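PDB 2OJH: uncharacterized protein Atu1656 from Agrobacterium tumefaciens, which is of unknown function but belongs to the TolB family and folds as a six-bladed beta-propeller. Local coordinates for residues 84-89 against 101-106. Residues are numbered along the deposited sequence; the frame is centred on the assembly and turned at random.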
loop_
_atom_site.group_PDB
_atom_site.type_symbol
_atom_site.label_atom_id
_atom_site.label_comp_id
_atom_site.label_asym_id
_atom_site.label_seq_id
_atom_site.Cartn_x
_atom_site.Cartn_y
_atom_site.Cartn_z
ATOM N N THR A 84 9.605 1.188 16.380
ATOM C CA THR A 84 9.292 2.615 16.389
ATOM C C THR A 84 9.901 3.312 15.180
ATOM O O THR A 84 9.988 4.551 15.141
ATOM C CB THR A 84 9.844 3.268 17.623
ATOM O OG1 THR A 84 11.250 2.982 17.704
ATOM C CG2 THR A 84 9.140 2.724 18.886
ATOM N N ILE A 85 10.358 2.526 14.211
ATOM C CA ILE A 85 10.800 3.089 12.954
ATOM C C ILE A 85 10.084 2.320 11.844
ATOM O O ILE A 85 10.727 1.662 11.002
ATOM C CB ILE A 85 12.345 3.071 12.749
ATOM C CG1 ILE A 85 13.098 3.644 13.953
ATOM C CG2 ILE A 85 12.712 3.919 11.523
ATOM C CD1 ILE A 85 14.650 3.351 13.941
ATOM N N CYS A 86 8.753 2.395 11.879
ATOM C CA CYS A 86 7.878 1.833 10.855
ATOM C C CYS A 86 7.861 2.706 9.600
ATOM O O CYS A 86 7.896 3.950 9.675
ATOM C CB CYS A 86 6.447 1.719 11.377
ATOM S SG CYS A 86 6.317 0.499 12.647
ATOM N N ASN A 87 7.789 2.073 8.439
ATOM C CA ASN A 87 7.732 2.844 7.220
ATOM C C ASN A 87 6.292 2.815 6.674
ATOM O O ASN A 87 5.370 2.420 7.402
ATOM C CB ASN A 87 8.792 2.360 6.214
ATOM C CG ASN A 87 8.578 0.904 5.767
ATOM O OD1 ASN A 87 7.437 0.448 5.625
ATOM N ND2 ASN A 87 9.692 0.182 5.493
ATOM N N ASN A 88 6.116 3.202 5.414
ATOM C CA ASN A 88 4.766 3.381 4.830
ATOM C C ASN A 88 4.057 2.118 4.357
ATOM O O ASN A 88 3.001 2.214 3.735
ATOM C CB ASN A 88 4.827 4.277 3.607
ATOM C CG ASN A 88 5.149 5.702 3.942
ATOM O OD1 ASN A 88 5.557 6.036 5.080
ATOM N ND2 ASN A 88 4.959 6.574 2.953
ATOM N N ASP A 89 4.638 0.952 4.651
ATOM C CA ASP A 89 4.186 -0.323 4.082
ATOM C C ASP A 89 3.667 -1.168 5.215
ATOM O O ASP A 89 4.447 -1.732 5.982
ATOM C CB ASP A 89 5.352 -1.022 3.370
ATOM C CG ASP A 89 6.005 -0.171 2.303
ATOM O OD1 ASP A 89 5.310 0.527 1.511
ATOM O OD2 ASP A 89 7.251 -0.236 2.196
ATOM N N ILE A 101 3.515 -4.730 9.771
ATOM C CA ILE A 101 4.318 -3.487 9.681
ATOM C C ILE A 101 5.671 -3.815 9.091
ATOM O O ILE A 101 6.083 -4.983 9.078
ATOM C CB ILE A 101 4.518 -2.826 11.071
ATOM C CG1 ILE A 101 5.217 -3.802 12.019
ATOM C CG2 ILE A 101 3.150 -2.403 11.688
ATOM C CD1 ILE A 101 5.493 -3.236 13.469
ATOM N N SER A 102 6.372 -2.799 8.601
ATOM C CA SER A 102 7.691 -2.967 8.069
ATOM C C SER A 102 8.572 -1.984 8.856
ATOM O O SER A 102 8.393 -0.770 8.752
ATOM C CB SER A 102 7.693 -2.619 6.579
ATOM O OG SER A 102 6.764 -3.433 5.873
ATOM N N ASP A 103 9.490 -2.508 9.658
ATOM C CA ASP A 103 10.225 -1.693 10.619
ATOM C C ASP A 103 11.750 -1.927 10.548
ATOM O O ASP A 103 12.208 -3.013 10.168
ATOM C CB ASP A 103 9.709 -2.001 12.021
ATOM C CG ASP A 103 10.498 -1.291 13.086
ATOM O OD1 ASP A 103 10.194 -0.101 13.339
ATOM O OD2 ASP A 103 11.419 -1.914 13.671
ATOM N N LYS A 104 12.534 -0.918 10.933
ATOM C CA LYS A 104 13.980 -1.053 10.845
ATOM C C LYS A 104 14.771 -0.916 12.148
ATOM O O LYS A 104 15.981 -0.755 12.105
ATOM C CB LYS A 104 14.559 -0.150 9.747
ATOM C CG LYS A 104 14.447 1.313 9.986
ATOM C CD LYS A 104 14.773 2.109 8.685
ATOM C CE LYS A 104 16.231 2.563 8.656
ATOM N NZ LYS A 104 16.459 3.605 7.584
ATOM N N VAL A 105 14.109 -1.020 13.294
ATOM C CA VAL A 105 14.827 -0.978 14.584
ATOM C C VAL A 105 15.842 -2.114 14.715
ATOM O O VAL A 105 17.007 -1.882 15.050
ATOM C CB VAL A 105 13.845 -0.963 15.801
ATOM C CG1 VAL A 105 14.551 -1.317 17.106
ATOM C CG2 VAL A 105 13.181 0.384 15.911
ATOM N N GLU A 106 15.403 -3.337 14.440
ATOM C CA GLU A 106 16.212 -4.525 14.739
ATOM C C GLU A 106 17.447 -4.720 13.882
ATOM O O GLU A 106 18.485 -5.129 14.398
ATOM C CB GLU A 106 15.355 -5.784 14.711
ATOM C CG GLU A 106 14.596 -5.991 15.999
ATOM C CD GLU A 106 14.064 -7.405 16.156
ATOM O OE1 GLU A 106 13.386 -7.912 15.239
ATOM O OE2 GLU A 106 14.295 -7.996 17.233
HETATM O O HOH W 1 5.028 -0.165 8.448
#
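C86 and D103 lie abreast where the 84-89 loop runs roughly antiparallel to strand 98-103 and its exit, joined by a single beta bridge. N87 N donates to S102 O at 2.9 Å, and K104 N returns a longer bond of 3.2 Å to I85 O.

The close-packed half centres on S102. Its OG, anti to the carbonyl carbon (chi1 -58°), donates to D89 O at 2.9 Å and also accepts from W133 N. N87 lays its amide against the same serine, OD1 3.2 Å from S102 CB, while that oxygen also takes D89 N, closing an Asx turn. A water links the two segments, accepting from S102 N and lying within donating distance of N87 O and D89 O. C86 SG rests on I101 CD1 at 3.9 Å.

Toward solvent the contact thins to aliphatic edges. I85 CG2 presses on K104 CG at 3.5 Å, tight for two carbons, but the lysine chain then leads away; I85 CG1 meets V105 CG2 at 3.8 Å. D103 OD2 receives V105 N, a second Asx turn, which curls the chain as it leaves the strand.

The loop leads into strand 91-92 and lies along the same edge of strand 98-103, whose other edge pairs with 111-116. Y132 of strand 131-136 touches N87 and D89, H134 touches D89, and L63 and L64 of the preceding blade lie against T84 and I101.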